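Side-chain contacts in macromomycin (Streptomyces macromomyceticus, PDB 2MCM), which binds non-covalently a cytotoxic, DNA-cleaving chromophore, serving as the apoprotein of the antibiotic auromomycin: residues T85-C88 and K89-S92; G24-P27 and G28-Y31. All coordinates share one frame; numbering follows the deposited sequence.

How the contacts relate
Contact 2 comes first along the chain. It closes the loop between strands 16-23 and 30-40, and so joins the three-stranded antiparallel sheet to the larger seven-stranded one. Contact 1 follows much later. It begins the loop that carries the chain from strand 81-87 to strand 93-98, both in the larger sheet. The two contacts lie in series, neither nested nor crossed. They sit on opposite sides of the chain's centre. The centres of contact 1 and contact 2 are about 29 Å apart. The nearest atoms of contact 1 and contact 2 are about 19 Å apart. Both reach the seven-stranded sheet: contact 2 through strand 30-40, contact 1 through strand 81-87.

Contact 1: residues T85-C88 and K89-S92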
ATOM      1  N   THR A  85     -14.231  -8.741  -2.196  1.00 13.57           N
ATOM      2  CA  THR A  85     -14.309  -7.358  -1.833  1.00 14.30           C
ATOM      3  C   THR A  85     -13.827  -7.079  -0.430  1.00 13.07           C
ATOM      4  O   THR A  85     -14.196  -7.878   0.470  1.00 15.37           O
ATOM      5  CB  THR A  85     -15.847  -6.892  -1.887  1.00 16.95           C
ATOM      6  OG1 THR A  85     -16.269  -7.252  -3.229  1.00 18.34           O
ATOM      7  CG2 THR A  85     -15.992  -5.402  -1.582  1.00 17.11           C
ATOM      8  N   VAL A  86     -13.137  -6.002  -0.246  1.00 12.29           N
ATOM      9  CA  VAL A  86     -12.669  -5.505   1.037  1.00 12.11           C
ATOM     10  C   VAL A  86     -13.315  -4.114   1.231  1.00 12.68           C
ATOM     11  O   VAL A  86     -13.156  -3.245   0.379  1.00 13.15           O
ATOM     12  CB  VAL A  86     -11.131  -5.370   1.076  1.00 12.42           C
ATOM     13  CG1 VAL A  86     -10.706  -4.732   2.397  1.00 14.05           C
ATOM     14  CG2 VAL A  86     -10.424  -6.728   1.004  1.00 14.63           C
ATOM     15  N   ASN A  87     -13.970  -3.885   2.360  1.00 12.95           N
ATOM     16  CA  ASN A  87     -14.594  -2.576   2.639  1.00 12.90           C
ATOM     17  C   ASN A  87     -13.765  -1.947   3.751  1.00 11.33           C
ATOM     18  O   ASN A  87     -13.778  -2.532   4.890  1.00 12.09           O
ATOM     19  CB  ASN A  87     -16.038  -2.817   3.029  1.00 15.82           C
ATOM     20  CG  ASN A  87     -16.723  -1.519   3.396  1.00 18.11           C
ATOM     21  OD1 ASN A  87     -16.171  -0.472   3.732  1.00 18.15           O
ATOM     22  ND2 ASN A  87     -18.058  -1.747   3.361  1.00 21.52           N
ATOM     23  N   CYS A  88     -13.061  -0.896   3.499  1.00 11.14           N
ATOM     24  CA  CYS A  88     -12.166  -0.235   4.442  1.00 11.59           C
ATOM     25  C   CYS A  88     -12.899   0.603   5.481  1.00 12.18           C
ATOM     26  O   CYS A  88     -12.153   1.185   6.299  1.00 12.26           O
ATOM     27  CB  CYS A  88     -11.065   0.550   3.737  1.00 10.98           C
ATOM     28  SG  CYS A  88     -10.035  -0.475   2.594  1.00 10.56           S
ATOM     29  N   LYS A  89     -14.196   0.624   5.462  1.00 13.74           N
ATOM     30  CA  LYS A  89     -14.935   1.348   6.487  1.00 16.85           C
ATOM     31  C   LYS A  89     -15.318   0.284   7.507  1.00 17.76           C
ATOM     32  O   LYS A  89     -15.839   0.688   8.573  1.00 19.15           O
ATOM     33  CB  LYS A  89     -16.161   2.079   5.916  1.00 18.84           C
ATOM     34  CG  LYS A  89     -15.698   3.364   5.204  1.00 22.28           C
ATOM     35  CD  LYS A  89     -16.778   4.184   4.562  1.00 25.31           C
ATOM     36  CE  LYS A  89     -17.548   5.112   5.463  1.00 27.97           C
ATOM     37  NZ  LYS A  89     -16.745   5.642   6.600  1.00 30.23           N
ATOM     38  N   VAL A  90     -15.103  -0.982   7.251  1.00 17.12           N
ATOM     39  CA  VAL A  90     -15.442  -2.094   8.169  1.00 18.97           C
ATOM     40  C   VAL A  90     -14.178  -2.740   8.717  1.00 18.52           C
ATOM     41  O   VAL A  90     -14.183  -3.154   9.912  1.00 21.04           O
ATOM     42  CB  VAL A  90     -16.349  -3.125   7.425  1.00 20.11           C
ATOM     43  CG1 VAL A  90     -16.584  -4.413   8.194  1.00 21.32           C
ATOM     44  CG2 VAL A  90     -17.631  -2.460   6.987  1.00 21.33           C
ATOM     45  N   VAL A  91     -13.182  -2.962   7.889  1.00 16.71           N
ATOM     46  CA  VAL A  91     -11.909  -3.570   8.299  1.00 15.45           C
ATOM     47  C   VAL A  91     -10.844  -2.489   8.139  1.00 16.07           C
ATOM     48  O   VAL A  91     -10.976  -1.479   7.452  1.00 16.73           O
ATOM     49  CB  VAL A  91     -11.509  -4.823   7.550  1.00 15.93           C
ATOM     50  CG1 VAL A  91     -12.559  -5.913   7.788  0.60 15.90           C
ATOM     51  CG2 VAL A  91     -11.032  -4.655   6.140  0.60 15.95           C
ATOM     52  N   SER A  92      -9.718  -2.710   8.809  1.00 14.00           N
ATOM     53  CA  SER A  92      -8.598  -1.769   8.733  1.00 14.42           C
ATOM     54  C   SER A  92      -7.777  -1.976   7.443  1.00 13.40           C
ATOM     55  O   SER A  92      -7.338  -3.096   7.174  1.00 16.28           O
ATOM     56  CB  SER A  92      -7.569  -1.903   9.910  1.00 17.26           C
ATOM     57  OG  SER A  92      -8.279  -1.578  11.110  1.00 19.02           O
TER
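The flat side-chain amide of N87 has V90 over one face and K89 at its oxygen end. The CG2 methyl of V90 lies 3.8 Å from N87 CG. The two side chains cross at about a right angle. The backbone N of K89 gives a hydrogen bond to N87 OD1 at 2.8 Å, with the donor tilted 27° from the amide plane toward the face that V90 occupies. K89 CB lies 3.4 Å from N87 OD1. The first torsion of N87 swings CG away from its own backbone N (chi1 177°), beside the carbonyl carbon. The second torsion then turns OD1 so that it can reach K89 N.

The backbone oxygen of N87 accepts two more bonds. V91 N approaches it in the carbonyl plane at 3.1 Å. V90 N reaches the same N87 O, also at 3.1 Å, but from well above that plane. N87 therefore takes up three successive backbone N-H groups with two oxygens. C88 adds a CA-H...O contact, with its CA 3.5 Å from V91 O. V91 has two conformers; in one of them CG2 lies near V86 CG1, so this apolar contact is doubtful.

The lysine end leads away from the turn, and K89 NZ forms a salt bridge with the C-terminal carboxylate of A112. C88 SG is bonded to C93 SG in a disulfide, while V86 packs on F72 and A74 of strand 71-76.

The bond from K89 N to N87 OD1 defines an Asx turn. It overlaps a beta turn from N87 to V90, where strand 81-87 ends and the short disulfide-closed loop to strand 93-98 begins.

Contact 2: residues G24-P27 and G28-Y31; sequences GLTP and GTVY
G28 follows P27 across the corner of a type II beta turn that runs from T26 to T29. The two residues fill its central positions, and G28 takes the positive phi (84°) that the third position of such a turn needs.

T29 closes the turn. Its backbone N gives a hydrogen bond to T26 O at 3.2 Å, with the donor tilted from the carbonyl plane. Its side chain turns back over the same residue. T29 CB lies 3.4 Å from T26 O. With chi1 at -66°, T29 OG1 lies beside its own backbone N and faces T26 CG2 at 3.5 Å. The two threonine side chains cross at a slant. G28 and T29 also bond through their backbones to A56.

Y31 reaches back from strand 30-40 to L25 and T26. L25 lies over one face of its ring, running in the opposite direction. L25 CD1 makes a CH-pi contact, 4.2 Å from the ring centroid of Y31 and 16° off the normal. L25 CB packs against the phenol end, 3.8 Å from Y31 CE1. T26 O lies at the ring edge, in its plane. The hydroxyl ends at T26, where Y31 OH accepts a nearly straight bond from T26 N at 3.0 Å. I62 and L97 extend the apolar surroundings of L25 and Y31.

Y31 OH is also hydrogen-bonded to E103 OE1. If E103 is ionised, as is likely, the hydroxyl probably donates to it. A nearby negative charge would be expected to make the phenol oxygen a stronger acceptor. The hydroxyl of Y31, a buried residue, thus links the loop backbone to an acid.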
ATOM      1  N   GLY A  24      14.880   5.458   4.144  1.00 13.06           N
ATOM      2  CA  GLY A  24      15.638   4.313   4.773  1.00 13.49           C
ATOM      3  C   GLY A  24      15.546   3.086   3.920  1.00 13.28           C
ATOM      4  O   GLY A  24      15.733   1.959   4.468  1.00 15.55           O
ATOM      5  N   LEU A  25      15.239   3.175   2.613  1.00 12.84           N
ATOM      6  CA  LEU A  25      15.153   1.986   1.779  1.00 12.47           C
ATOM      7  C   LEU A  25      16.506   1.691   1.134  1.00 12.93           C
ATOM      8  O   LEU A  25      17.500   2.454   1.279  1.00 14.02           O
ATOM      9  CB  LEU A  25      14.127   2.333   0.601  1.00 11.80           C
ATOM     10  CG  LEU A  25      12.773   2.813   1.103  1.00 11.95           C
ATOM     11  CD1 LEU A  25      11.872   3.145  -0.132  1.00 13.95           C
ATOM     12  CD2 LEU A  25      12.103   1.803   1.989  1.00 13.67           C
ATOM     13  N   THR A  26      16.524   0.610   0.369  1.00 12.73           N
ATOM     14  CA  THR A  26      17.791   0.233  -0.309  1.00 13.81           C
ATOM     15  C   THR A  26      17.866   0.775  -1.710  1.00 13.45           C
ATOM     16  O   THR A  26      16.917   0.394  -2.467  1.00 15.00           O
ATOM     17  CB  THR A  26      17.852  -1.333  -0.334  1.00 15.36           C
ATOM     18  OG1 THR A  26      17.756  -1.763   1.064  1.00 17.17           O
ATOM     19  CG2 THR A  26      19.093  -1.852  -1.042  1.00 16.26           C
ATOM     20  N   PRO A  27      18.814   1.612  -2.015  1.00 14.17           N
ATOM     21  CA  PRO A  27      18.886   2.184  -3.383  1.00 14.99           C
ATOM     22  C   PRO A  27      18.872   1.099  -4.412  1.00 15.71           C
ATOM     23  O   PRO A  27      19.603   0.058  -4.276  1.00 15.96           O
ATOM     24  CB  PRO A  27      20.208   2.946  -3.383  1.00 15.43           C
ATOM     25  CG  PRO A  27      20.363   3.348  -1.928  1.00 16.14           C
ATOM     26  CD  PRO A  27      19.882   2.138  -1.126  1.00 15.80           C
ATOM     27  N   GLY A  28      18.109   1.295  -5.496  1.00 15.16           N
ATOM     28  CA  GLY A  28      18.022   0.356  -6.591  1.00 15.09           C
ATOM     29  C   GLY A  28      17.071  -0.763  -6.429  1.00 14.71           C
ATOM     30  O   GLY A  28      16.900  -1.558  -7.399  1.00 16.43           O
ATOM     31  N   THR A  29      16.444  -0.974  -5.279  1.00 11.87           N
ATOM     32  CA  THR A  29      15.479  -2.052  -5.118  1.00 11.67           C
ATOM     33  C   THR A  29      14.073  -1.514  -5.552  1.00 10.97           C
ATOM     34  O   THR A  29      13.815  -0.360  -5.273  1.00 11.27           O
ATOM     35  CB  THR A  29      15.420  -2.450  -3.581  1.00 12.86           C
ATOM     36  OG1 THR A  29      16.748  -2.989  -3.332  1.00 14.90           O
ATOM     37  CG2 THR A  29      14.319  -3.458  -3.313  1.00 12.31           C
ATOM     38  N   VAL A  30      13.333  -2.414  -6.138  1.00 10.44           N
ATOM     39  CA  VAL A  30      11.976  -2.102  -6.564  1.00 11.21           C
ATOM     40  C   VAL A  30      11.037  -2.374  -5.402  1.00 10.75           C
ATOM     41  O   VAL A  30      11.076  -3.504  -4.860  1.00 11.82           O
ATOM     42  CB  VAL A  30      11.563  -2.988  -7.781  1.00 12.91           C
ATOM     43  CG1 VAL A  30      10.096  -2.690  -8.140  1.00 15.19           C
ATOM     44  CG2 VAL A  30      12.498  -2.770  -8.969  1.00 14.23           C
ATOM     45  N   TYR A  31      10.218  -1.399  -5.025  1.00  9.17           N
ATOM     46  CA  TYR A  31       9.198  -1.565  -4.004  1.00  8.72           C
ATOM     47  C   TYR A  31       7.811  -1.501  -4.626  1.00  8.67           C
ATOM     48  O   TYR A  31       7.579  -0.641  -5.545  1.00 10.45           O
ATOM     49  CB  TYR A  31       9.353  -0.457  -2.938  1.00  8.74           C
ATOM     50  CG  TYR A  31      10.654  -0.625  -2.162  1.00  8.80           C
ATOM     51  CD1 TYR A  31      11.845  -0.128  -2.621  1.00  8.83           C
ATOM     52  CD2 TYR A  31      10.621  -1.407  -0.986  1.00 10.19           C
ATOM     53  CE1 TYR A  31      13.087  -0.296  -1.952  1.00 10.69           C
ATOM     54  CE2 TYR A  31      11.813  -1.538  -0.262  1.00 10.10           C
ATOM     55  CZ  TYR A  31      12.975  -1.047  -0.757  1.00 10.37           C
ATOM     56  OH  TYR A  31      14.200  -1.207  -0.104  1.00 12.50           O
TER